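Endo-alpha-mannosidase (Bacteroides thetaiotaomicron, PDB 4ACY) hydrolyses alpha-mannosidic linkages within N-glycan chains as an endo-acting glycoside hydrolase of family GH99. Local coordinates at residues V119-W124 with K148-I153; K187-I192 with L223-T228; N83-C88 with D287-P292; N48-P53 with N328-G333. All coordinates share one frame; numbering follows the deposited sequence.

Contact 1 (V119-W124 with K148-I153); sequences VLSVTW and KVCFHI
V119-W124 and K148-I153 are adjacent parallel strands whose register runs unbroken from V119 opposite K148 to W124 opposite I153. Their axes approach to 4.1 Å and twist by 35°. Five backbone hydrogen bonds tie them: L120 N to K148 O, C150 N to L120 O, V122 N to C150 O, H152 N to V122 O and W124 N to H152 O, with CA-H...O contacts between. One face of the sheet carries V119, S121, T123, C150 and H152. Here S121 OG, anti to the backbone N (chi1 -171°), leans across to C150 SG at 3.5 Å and to H152 CB. A water bridges the strands, donating to S121 O at 3.0 Å and lying in the plane of the H152 ring, 2.9 Å from ND1; NE2 of the same imidazole bonds to Y246. The other face is apolar. V122 CG1 lies alongside F151, 3.6 Å from CD2. The edge of F151 meets the face of W124 in an offset T-shaped pair, planes at 81°, with F151 CD2 3.7 Å from W124 CE3. On the pyrrole side of the indole, I153 CD1 packs 3.5 Å from W124 CD1, while NE1 bonds to N167. This strand pair closes the right-handed beta-alpha-beta unit through helix 133-145 in the TIM barrel. L120, V149 and F151 pack on that helix, W124, F151 and I153 on helix 161-175, and strand 42-46 continues the sheet beyond V119-W124.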
# COMPACT_ATOMS: atom_id res chain seq x y z
N VAL A 119 5.28 -5.76 8.60
CA VAL A 119 3.86 -5.43 8.51
C VAL A 119 3.42 -5.27 7.06
O VAL A 119 4.11 -4.63 6.28
CB VAL A 119 3.54 -4.10 9.22
CG1 VAL A 119 2.03 -3.99 9.52
CG2 VAL A 119 4.35 -3.95 10.49
N LEU A 120 2.27 -5.85 6.74
CA LEU A 120 1.65 -5.74 5.41
C LEU A 120 0.33 -5.01 5.67
O LEU A 120 -0.39 -5.35 6.61
CB LEU A 120 1.35 -7.14 4.84
CG LEU A 120 2.46 -8.13 4.45
CD1 LEU A 120 3.28 -8.64 5.65
CD2 LEU A 120 1.82 -9.33 3.76
N SER A 121 0.01 -4.02 4.83
CA SER A 121 -1.29 -3.37 4.88
C SER A 121 -2.07 -3.84 3.68
O SER A 121 -1.76 -3.48 2.55
CB SER A 121 -1.14 -1.85 4.84
OG SER A 121 -2.41 -1.26 5.10
N VAL A 122 -3.05 -4.69 3.92
CA VAL A 122 -3.78 -5.29 2.82
C VAL A 122 -4.90 -4.40 2.31
O VAL A 122 -5.72 -3.90 3.09
CB VAL A 122 -4.32 -6.70 3.19
CG1 VAL A 122 -5.35 -6.62 4.30
CG2 VAL A 122 -4.91 -7.38 1.97
N THR A 123 -4.96 -4.26 0.99
CA THR A 123 -6.06 -3.57 0.34
C THR A 123 -7.43 -4.10 0.82
O THR A 123 -7.65 -5.33 0.87
CB THR A 123 -5.87 -3.67 -1.20
OG1 THR A 123 -6.67 -2.68 -1.85
CG2 THR A 123 -6.21 -5.09 -1.70
N TRP A 124 -8.35 -3.19 1.18
CA TRP A 124 -9.65 -3.60 1.72
C TRP A 124 -10.77 -2.86 1.00
O TRP A 124 -10.84 -1.63 1.04
CB TRP A 124 -9.72 -3.35 3.23
CG TRP A 124 -11.00 -3.83 3.83
CD1 TRP A 124 -12.12 -3.08 4.09
CD2 TRP A 124 -11.32 -5.17 4.20
NE1 TRP A 124 -13.11 -3.88 4.63
CE2 TRP A 124 -12.65 -5.17 4.70
CE3 TRP A 124 -10.62 -6.38 4.16
CZ2 TRP A 124 -13.28 -6.33 5.17
CZ3 TRP A 124 -11.25 -7.55 4.62
CH2 TRP A 124 -12.57 -7.50 5.12
N LYS A 148 2.96 -9.20 10.65
CA LYS A 148 1.67 -8.64 11.07
C LYS A 148 0.89 -8.07 9.88
O LYS A 148 1.48 -7.72 8.86
CB LYS A 148 1.86 -7.54 12.11
CG LYS A 148 2.65 -7.96 13.36
CD LYS A 148 1.91 -8.96 14.19
CE LYS A 148 2.75 -9.32 15.44
NZ LYS A 148 2.09 -10.38 16.24
N VAL A 149 -0.43 -7.97 10.03
CA VAL A 149 -1.31 -7.49 8.96
C VAL A 149 -2.18 -6.34 9.46
O VAL A 149 -2.85 -6.46 10.49
CB VAL A 149 -2.23 -8.64 8.45
CG1 VAL A 149 -3.22 -8.14 7.42
CG2 VAL A 149 -1.40 -9.82 7.91
N CYS A 150 -2.17 -5.23 8.73
CA CYS A 150 -3.15 -4.18 8.99
C CYS A 150 -3.91 -3.93 7.70
O CYS A 150 -3.72 -4.65 6.71
CB CYS A 150 -2.47 -2.90 9.52
SG CYS A 150 -1.40 -2.04 8.34
N PHE A 151 -4.79 -2.93 7.69
CA PHE A 151 -5.75 -2.81 6.60
C PHE A 151 -5.71 -1.44 5.96
O PHE A 151 -5.55 -0.43 6.65
CB PHE A 151 -7.16 -3.18 7.09
CG PHE A 151 -7.28 -4.63 7.42
CD1 PHE A 151 -6.72 -5.14 8.60
CD2 PHE A 151 -7.91 -5.50 6.54
CE1 PHE A 151 -6.79 -6.52 8.89
CE2 PHE A 151 -7.98 -6.86 6.81
CZ PHE A 151 -7.42 -7.37 7.99
N HIS A 152 -5.84 -1.45 4.63
CA HIS A 152 -5.80 -0.25 3.80
C HIS A 152 -7.19 -0.06 3.22
O HIS A 152 -7.59 -0.77 2.30
CB HIS A 152 -4.76 -0.46 2.68
CG HIS A 152 -4.39 0.79 1.94
ND1 HIS A 152 -3.58 0.78 0.84
CD2 HIS A 152 -4.70 2.09 2.17
CE1 HIS A 152 -3.40 2.02 0.40
NE2 HIS A 152 -4.07 2.84 1.19
N ILE A 153 -7.96 0.85 3.80
CA ILE A 153 -9.37 1.02 3.43
C ILE A 153 -9.50 1.81 2.13
O ILE A 153 -9.13 2.99 2.06
CB ILE A 153 -10.17 1.69 4.56
CG1 ILE A 153 -9.97 0.92 5.86
CG2 ILE A 153 -11.68 1.83 4.19
CD1 ILE A 153 -10.57 -0.48 5.89
O HOH W 1 -2.62 -1.93 0.18

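Contact 2 (K187-I192 with L223-T228); sequences KPLFFI and LFIGLT
L189-I192 and L223-L227 run parallel, 4.8 Å apart at closest with axes 19° from each other, joined by hydrogen bonds from L223 N to P188 O, F190 N to L223 O, I225 N to F190 O and I192 N to I225 O; a last one, L227 N to I192 O, is weak at 3.4 Å. On one face F190 and F224 point the same way. Their rings are near-parallel, planes 16° apart, but displaced, touching mainly through one carbon each, F190 CD1 and F224 CE1 at 3.4 Å. L189, F191, L223 and I225 occupy the other face. I225 CG2, anti to the backbone N, lies beside F191 and comes 3.8 Å from CD1, while its other branch, CG1, meets L189 CD2 at 3.9 Å. At the strand entrance the aliphatic part of K187 lies athwart L223, K187 CD 4.1 Å from L223 CG. The pair belongs to the beta-alpha-beta unit through helix 200-207, whose F207 stacks on F224. F190 and F224 face helix 161-175; L189, F191 and I225 turn inward to I278 of strand 276-281, across the interior of the barrel.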
# COMPACT_ATOMS: atom_id res chain seq x y z
N LYS A 187 -2.51 -0.36 19.59
CA LYS A 187 -3.67 0.01 18.78
C LYS A 187 -3.55 -0.50 17.35
O LYS A 187 -2.46 -0.44 16.78
CB LYS A 187 -3.83 1.52 18.72
CG LYS A 187 -4.39 2.16 19.98
CD LYS A 187 -4.45 3.67 19.82
CE LYS A 187 -4.36 4.36 21.17
NZ LYS A 187 -4.47 5.83 21.05
N PRO A 188 -4.67 -0.95 16.77
CA PRO A 188 -4.66 -1.29 15.34
C PRO A 188 -4.38 -0.04 14.53
O PRO A 188 -4.66 1.07 14.99
CB PRO A 188 -6.09 -1.78 15.06
CG PRO A 188 -6.79 -1.82 16.37
CD PRO A 188 -6.01 -1.05 17.37
N LEU A 189 -3.86 -0.22 13.33
CA LEU A 189 -3.59 0.91 12.45
C LEU A 189 -4.37 0.72 11.15
O LEU A 189 -4.33 -0.37 10.58
CB LEU A 189 -2.09 1.02 12.19
CG LEU A 189 -1.69 2.35 11.54
CD1 LEU A 189 -0.42 2.91 12.13
CD2 LEU A 189 -1.57 2.14 10.05
N PHE A 190 -5.08 1.76 10.70
CA PHE A 190 -5.80 1.74 9.43
C PHE A 190 -5.34 2.90 8.56
O PHE A 190 -5.35 4.07 9.01
CB PHE A 190 -7.31 1.90 9.67
CG PHE A 190 -7.95 0.73 10.37
CD1 PHE A 190 -7.94 0.64 11.76
CD2 PHE A 190 -8.59 -0.26 9.64
CE1 PHE A 190 -8.57 -0.44 12.42
CE2 PHE A 190 -9.20 -1.35 10.28
CZ PHE A 190 -9.19 -1.44 11.67
N PHE A 191 -4.96 2.60 7.31
CA PHE A 191 -4.73 3.63 6.30
C PHE A 191 -6.03 3.81 5.54
O PHE A 191 -6.76 2.84 5.31
CB PHE A 191 -3.64 3.21 5.30
CG PHE A 191 -2.26 3.12 5.90
CD1 PHE A 191 -1.44 4.22 5.95
CD2 PHE A 191 -1.79 1.91 6.42
CE1 PHE A 191 -0.13 4.15 6.49
CE2 PHE A 191 -0.50 1.81 6.97
CZ PHE A 191 0.32 2.94 7.02
N ILE A 192 -6.34 5.05 5.18
CA ILE A 192 -7.57 5.32 4.46
C ILE A 192 -7.23 6.06 3.17
O ILE A 192 -6.92 7.25 3.16
CB ILE A 192 -8.59 6.13 5.29
CG1 ILE A 192 -8.87 5.46 6.65
CG2 ILE A 192 -9.90 6.26 4.49
CD1 ILE A 192 -9.74 6.32 7.60
N LEU A 223 -5.63 3.64 15.36
CA LEU A 223 -4.91 4.75 14.76
C LEU A 223 -5.36 4.82 13.31
O LEU A 223 -5.18 3.87 12.55
CB LEU A 223 -3.41 4.51 14.84
CG LEU A 223 -2.76 4.54 16.23
CD1 LEU A 223 -1.39 3.91 16.17
CD2 LEU A 223 -2.68 5.96 16.82
N PHE A 224 -5.99 5.93 12.96
CA PHE A 224 -6.55 6.12 11.64
C PHE A 224 -5.74 7.16 10.89
O PHE A 224 -5.58 8.30 11.34
CB PHE A 224 -8.02 6.50 11.78
CG PHE A 224 -8.80 5.47 12.54
CD1 PHE A 224 -9.22 4.30 11.91
CD2 PHE A 224 -9.06 5.64 13.91
CE1 PHE A 224 -9.91 3.32 12.63
CE2 PHE A 224 -9.75 4.68 14.62
CZ PHE A 224 -10.18 3.52 13.99
N ILE A 225 -5.22 6.74 9.74
CA ILE A 225 -4.22 7.46 9.01
C ILE A 225 -4.79 7.87 7.66
O ILE A 225 -5.05 7.02 6.80
CB ILE A 225 -2.94 6.57 8.80
CG1 ILE A 225 -2.44 5.96 10.14
CG2 ILE A 225 -1.85 7.33 8.05
CD1 ILE A 225 -1.99 6.98 11.20
N GLY A 226 -5.00 9.17 7.48
CA GLY A 226 -5.57 9.69 6.22
C GLY A 226 -4.53 10.03 5.16
O GLY A 226 -3.37 10.31 5.46
N LEU A 227 -4.95 9.95 3.90
CA LEU A 227 -4.09 10.32 2.79
C LEU A 227 -4.10 11.83 2.66
O LEU A 227 -5.17 12.45 2.53
CB LEU A 227 -4.57 9.67 1.49
CG LEU A 227 -3.72 9.92 0.24
CD1 LEU A 227 -2.32 9.40 0.45
CD2 LEU A 227 -4.37 9.23 -0.97
N THR A 228 -2.91 12.43 2.74
CA THR A 228 -2.77 13.86 2.54
C THR A 228 -2.19 14.09 1.15
O THR A 228 -1.33 13.34 0.72
CB THR A 228 -1.92 14.55 3.64
OG1 THR A 228 -1.97 15.98 3.48
CG2 THR A 228 -0.48 14.08 3.61

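Contact 3 (N83-C88 with D287-P292); sequences NDDIAC and DTRIRP
R289, in the conformer described, reaches across to D85 and forms a salt bridge between two loops of the TIM-barrel enzyme, one leading to helix 102-115 and the other following strand 276-281. The R289 chain bends at chi2 and chi3 (-92° and -94°), which brings its guanidinium beside the D85-C88 backbone. Carboxylate and guanidinium planes lie 24° apart, and a single oxygen, D85 OD1, takes both terminal nitrogens: NH2 meets OD1 at 2.7 Å nearly along the C-O bond, with OD1 somewhat out of the guanidinium plane, and NH1 bonds more weakly at 3.2 Å. NH2 also gives a weak bond to I86 O, 3.0 Å away, and that carbonyl accepts C88 N across the inverse gamma turn centred on A87. Along the edge of the guanidinium, in its plane, sits C88 O. F347 adds a cation-pi contact to the same arginine. Beside this polar grip, I290 CG2 makes an apolar contact with A87 CB at 3.9 Å; the same methyl lies 3.7 Å from A87 O. Within D287-P292, R291 NH1 bonds in its guanidinium plane to D287 OD2, on the anti side of the carboxylate, and I290 CD1 sits 3.8 Å above the centre of that guanidinium.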
# COMPACT_ATOMS: atom_id res chain seq x y z
N ASN A 83 -2.18 -15.46 -22.76
CA ASN A 83 -1.00 -15.53 -23.63
C ASN A 83 0.16 -14.67 -23.15
O ASN A 83 0.85 -14.06 -23.95
CB ASN A 83 -1.35 -15.16 -25.09
CG ASN A 83 -2.54 -15.94 -25.60
OD1 ASN A 83 -2.47 -17.15 -25.77
ND2 ASN A 83 -3.65 -15.24 -25.85
N ASP A 84 0.33 -14.62 -21.82
CA ASP A 84 1.39 -13.85 -21.17
C ASP A 84 1.28 -12.33 -21.41
O ASP A 84 2.25 -11.60 -21.23
CB ASP A 84 2.80 -14.37 -21.54
CG ASP A 84 3.00 -15.87 -21.20
OD1 ASP A 84 2.20 -16.45 -20.43
OD2 ASP A 84 3.96 -16.47 -21.73
N ASP A 85 0.10 -11.88 -21.82
CA ASP A 85 -0.17 -10.46 -22.13
C ASP A 85 -0.94 -9.91 -20.94
O ASP A 85 -2.17 -10.04 -20.87
CB ASP A 85 -1.00 -10.37 -23.42
CG ASP A 85 -1.28 -8.92 -23.87
OD1 ASP A 85 -0.66 -7.97 -23.37
OD2 ASP A 85 -2.12 -8.77 -24.79
N ILE A 86 -0.21 -9.34 -19.99
CA ILE A 86 -0.78 -9.03 -18.68
C ILE A 86 -0.71 -7.53 -18.32
O ILE A 86 0.13 -6.79 -18.85
CB ILE A 86 -0.17 -9.90 -17.54
CG1 ILE A 86 1.31 -9.59 -17.32
CG2 ILE A 86 -0.40 -11.42 -17.83
CD1 ILE A 86 1.85 -10.20 -16.01
N ALA A 87 -1.58 -7.11 -17.41
CA ALA A 87 -1.83 -5.68 -17.16
C ALA A 87 -0.80 -4.99 -16.24
O ALA A 87 -1.16 -4.41 -15.20
CB ALA A 87 -3.23 -5.50 -16.62
N CYS A 88 0.46 -5.05 -16.65
CA CYS A 88 1.56 -4.44 -15.93
C CYS A 88 2.77 -4.32 -16.84
O CYS A 88 2.88 -5.06 -17.83
CB CYS A 88 1.90 -5.22 -14.65
SG CYS A 88 1.75 -7.01 -14.80
N ASP A 287 2.92 3.00 -15.19
CA ASP A 287 1.61 2.36 -15.35
C ASP A 287 1.08 2.48 -16.77
O ASP A 287 -0.13 2.46 -16.98
CB ASP A 287 0.60 2.93 -14.34
CG ASP A 287 0.27 4.39 -14.60
OD1 ASP A 287 0.82 4.98 -15.54
OD2 ASP A 287 -0.52 4.97 -13.83
N THR A 288 1.97 2.59 -17.74
CA THR A 288 1.52 2.87 -19.11
C THR A 288 0.83 1.73 -19.84
O THR A 288 0.24 1.97 -20.91
CB THR A 288 2.64 3.45 -19.99
OG1 THR A 288 3.77 2.57 -19.96
CG2 THR A 288 3.05 4.83 -19.49
N ARG A 289 0.88 0.49 -19.35
CA ARG A 289 0.01 -0.54 -19.92
C ARG A 289 -1.46 -0.25 -19.61
O ARG A 289 -2.32 -0.29 -20.51
CB ARG A 289 0.44 -1.94 -19.47
CG ARG A 289 1.79 -2.38 -20.04
CD ARG A 289 1.60 -3.14 -21.35
NE ARG A 289 1.54 -4.57 -21.12
CZ ARG A 289 1.13 -5.47 -22.01
NH1 ARG A 289 0.73 -5.08 -23.22
NH2 ARG A 289 1.12 -6.75 -21.68
N ILE A 290 -1.76 0.06 -18.34
CA ILE A 290 -3.14 0.34 -17.94
C ILE A 290 -3.55 1.79 -18.16
O ILE A 290 -4.74 2.07 -18.26
CB ILE A 290 -3.47 -0.12 -16.48
CG1 ILE A 290 -2.66 0.65 -15.43
CG2 ILE A 290 -3.28 -1.63 -16.32
CD1 ILE A 290 -3.47 0.91 -14.15
N ARG A 291 -2.57 2.70 -18.24
CA ARG A 291 -2.81 4.14 -18.48
C ARG A 291 -1.83 4.72 -19.50
O ARG A 291 -0.88 5.43 -19.14
CB ARG A 291 -2.75 4.94 -17.16
CG ARG A 291 -3.71 4.46 -16.08
CD ARG A 291 -3.56 5.28 -14.80
NE ARG A 291 -4.48 4.83 -13.76
CZ ARG A 291 -4.11 4.37 -12.56
NH1 ARG A 291 -2.81 4.30 -12.24
NH2 ARG A 291 -5.04 4.01 -11.68
N PRO A 292 -2.06 4.45 -20.80
CA PRO A 292 -1.04 4.74 -21.82
C PRO A 292 -0.66 6.22 -21.91
O PRO A 292 0.43 6.54 -22.36
CB PRO A 292 -1.69 4.28 -23.13
CG PRO A 292 -2.79 3.36 -22.75
CD PRO A 292 -3.18 3.64 -21.32

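Contact 4 (N48-P53 with N328-G333); sequences NWYGNP and NEWHEG
Y50 and N328 form the hydrogen bond between N48-P53 and N328-G333: Y50 OH donates to N328 O at 2.6 Å, the donor tilted 24° from the carbonyl plane. The two side chains run alongside each other with their ends pointing opposite ways, and N328 ND2 stands 3.7 Å from Y50 CE2 while bonding to the hydroxyl of Y97; N328 OD1 accepts Y47 N. Aromatic contacts accompany this bond. W330 turns the edge of its pyrrole ring to the face of Y50 in an offset T-shaped pair, planes at 78°, with W330 CD1 3.9 Å from Y50 CZ; its NE1 bonds to E337. W49 folds back over Y50, CG set between the backbone N and the carbonyl carbon (chi1 56°), and places CD1 3.4 Å above the centre of the tyrosine ring. H331 meets W49 obliquely, CD2 3.8 Å from CZ2, and its imidazole is bonded at both nitrogens, ND1 to A87 O and NE2 to H61. E329 OE2 lies against the indole edge, 3.6 Å from the W49 carbon CZ2, carboxylate and ring planes almost perpendicular. Glycerol near W49 and formate near E329, probably from the crystallisation liquor, are consistent with a pocket. The loops follow the first and last barrel strands, so this aromatic cluster joins them at the C-terminal end of the TIM barrel, where enzymes of this fold carry their active site.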
# COMPACT_ATOMS: atom_id res chain seq x y z
N ASN A 48 -4.29 -7.97 -2.67
CA ASN A 48 -4.79 -9.34 -2.66
C ASN A 48 -5.88 -9.56 -3.72
O ASN A 48 -6.79 -10.40 -3.57
CB ASN A 48 -5.28 -9.72 -1.26
CG ASN A 48 -6.53 -8.95 -0.85
OD1 ASN A 48 -6.86 -7.91 -1.43
ND2 ASN A 48 -7.24 -9.47 0.14
N TRP A 49 -5.74 -8.83 -4.81
CA TRP A 49 -6.79 -8.78 -5.81
C TRP A 49 -6.52 -9.62 -7.05
O TRP A 49 -7.31 -9.58 -7.98
CB TRP A 49 -7.14 -7.32 -6.18
CG TRP A 49 -6.01 -6.46 -6.67
CD1 TRP A 49 -4.85 -6.85 -7.31
CD2 TRP A 49 -5.96 -5.03 -6.60
NE1 TRP A 49 -4.08 -5.74 -7.63
CE2 TRP A 49 -4.75 -4.61 -7.21
CE3 TRP A 49 -6.84 -4.06 -6.09
CZ2 TRP A 49 -4.39 -3.26 -7.31
CZ3 TRP A 49 -6.48 -2.72 -6.19
CH2 TRP A 49 -5.27 -2.33 -6.80
N TYR A 50 -5.45 -10.41 -7.03
CA TYR A 50 -5.03 -11.16 -8.22
C TYR A 50 -5.70 -12.51 -8.24
O TYR A 50 -5.90 -13.12 -7.20
CB TYR A 50 -3.52 -11.30 -8.26
CG TYR A 50 -2.82 -9.96 -8.32
CD1 TYR A 50 -2.82 -9.20 -9.50
CD2 TYR A 50 -2.19 -9.43 -7.20
CE1 TYR A 50 -2.21 -7.96 -9.55
CE2 TYR A 50 -1.56 -8.20 -7.25
CZ TYR A 50 -1.60 -7.46 -8.42
OH TYR A 50 -0.99 -6.23 -8.44
N GLY A 51 -6.06 -12.99 -9.42
CA GLY A 51 -6.74 -14.27 -9.53
C GLY A 51 -6.41 -14.90 -10.85
O GLY A 51 -6.01 -14.20 -11.77
N ASN A 52 -6.53 -16.22 -10.94
CA ASN A 52 -6.23 -16.91 -12.19
C ASN A 52 -7.21 -18.06 -12.43
O ASN A 52 -7.95 -18.44 -11.51
CB ASN A 52 -4.75 -17.34 -12.25
CG ASN A 52 -4.37 -18.35 -11.17
OD1 ASN A 52 -5.18 -19.14 -10.71
ND2 ASN A 52 -3.10 -18.32 -10.77
N PRO A 53 -7.24 -18.61 -13.66
CA PRO A 53 -8.19 -19.67 -13.97
C PRO A 53 -8.02 -20.93 -13.11
O PRO A 53 -9.02 -21.53 -12.72
CB PRO A 53 -7.87 -19.98 -15.44
CG PRO A 53 -7.40 -18.64 -15.97
CD PRO A 53 -6.55 -18.12 -14.87
N ASN A 328 3.23 -5.11 -4.13
CA ASN A 328 2.79 -5.76 -5.36
C ASN A 328 1.64 -5.07 -6.07
O ASN A 328 0.66 -5.72 -6.47
CB ASN A 328 2.44 -7.24 -5.11
CG ASN A 328 1.26 -7.44 -4.16
OD1 ASN A 328 0.94 -6.56 -3.35
ND2 ASN A 328 0.61 -8.61 -4.26
N GLU A 329 1.77 -3.75 -6.24
CA GLU A 329 0.84 -3.03 -7.11
C GLU A 329 1.47 -3.07 -8.50
O GLU A 329 2.12 -2.11 -8.94
CB GLU A 329 0.64 -1.59 -6.62
CG GLU A 329 -0.83 -1.07 -6.72
CD GLU A 329 -1.42 -1.05 -8.13
OE1 GLU A 329 -0.86 -1.68 -9.05
OE2 GLU A 329 -2.49 -0.40 -8.33
N TRP A 330 1.30 -4.21 -9.16
CA TRP A 330 1.92 -4.47 -10.45
C TRP A 330 1.45 -3.51 -11.52
O TRP A 330 2.24 -3.10 -12.38
CB TRP A 330 1.71 -5.94 -10.87
CG TRP A 330 2.58 -6.88 -10.07
CD1 TRP A 330 2.25 -7.50 -8.91
CD2 TRP A 330 3.94 -7.24 -10.36
NE1 TRP A 330 3.31 -8.26 -8.46
CE2 TRP A 330 4.37 -8.10 -9.33
CE3 TRP A 330 4.85 -6.92 -11.39
CZ2 TRP A 330 5.65 -8.67 -9.30
CZ3 TRP A 330 6.12 -7.49 -11.36
CH2 TRP A 330 6.51 -8.35 -10.31
N HIS A 331 0.18 -3.10 -11.45
CA HIS A 331 -0.36 -2.23 -12.51
C HIS A 331 0.39 -0.92 -12.56
O HIS A 331 0.48 -0.30 -13.61
CB HIS A 331 -1.84 -1.90 -12.32
CG HIS A 331 -2.70 -3.09 -12.06
ND1 HIS A 331 -2.81 -4.15 -12.94
CD2 HIS A 331 -3.53 -3.36 -11.03
CE1 HIS A 331 -3.65 -5.04 -12.45
NE2 HIS A 331 -4.11 -4.58 -11.30
N GLU A 332 0.94 -0.50 -11.42
CA GLU A 332 1.55 0.82 -11.32
C GLU A 332 3.08 0.78 -11.29
O GLU A 332 3.73 1.81 -11.17
CB GLU A 332 1.00 1.58 -10.11
CG GLU A 332 -0.48 1.89 -10.31
CD GLU A 332 -1.06 2.79 -9.26
OE1 GLU A 332 -0.51 2.85 -8.12
OE2 GLU A 332 -2.13 3.40 -9.54
N GLY A 333 3.63 -0.42 -11.43
CA GLY A 333 5.08 -0.56 -11.58
C GLY A 333 5.82 -0.13 -10.33
O GLY A 333 6.98 0.31 -10.39

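How the contacts relate
All four contacts are largely buried, but contacts 1 and 2 belong to the barrel wall and contacts 3 and 4 to the loops beyond its strands. The first two share one parallel sheet: strands 148-153 and 189-192 are neighbours, I153 N lying 2.8 Å from F191 O. Contact 2 is almost wholly apolar, whereas contact 1 has one apolar face and one with S121, H152 and a water. Contact 4 touches contact 1 where N48 packs on V122 and T123, but replaces the ladder with aromatic rings and a tyrosine bond. Contact 3, the most peripheral with its centre about 20 Å from the chain centre, rests mainly on a salt bridge with a small apolar contact beside it; the R291-E332 salt bridge links it to contact 4.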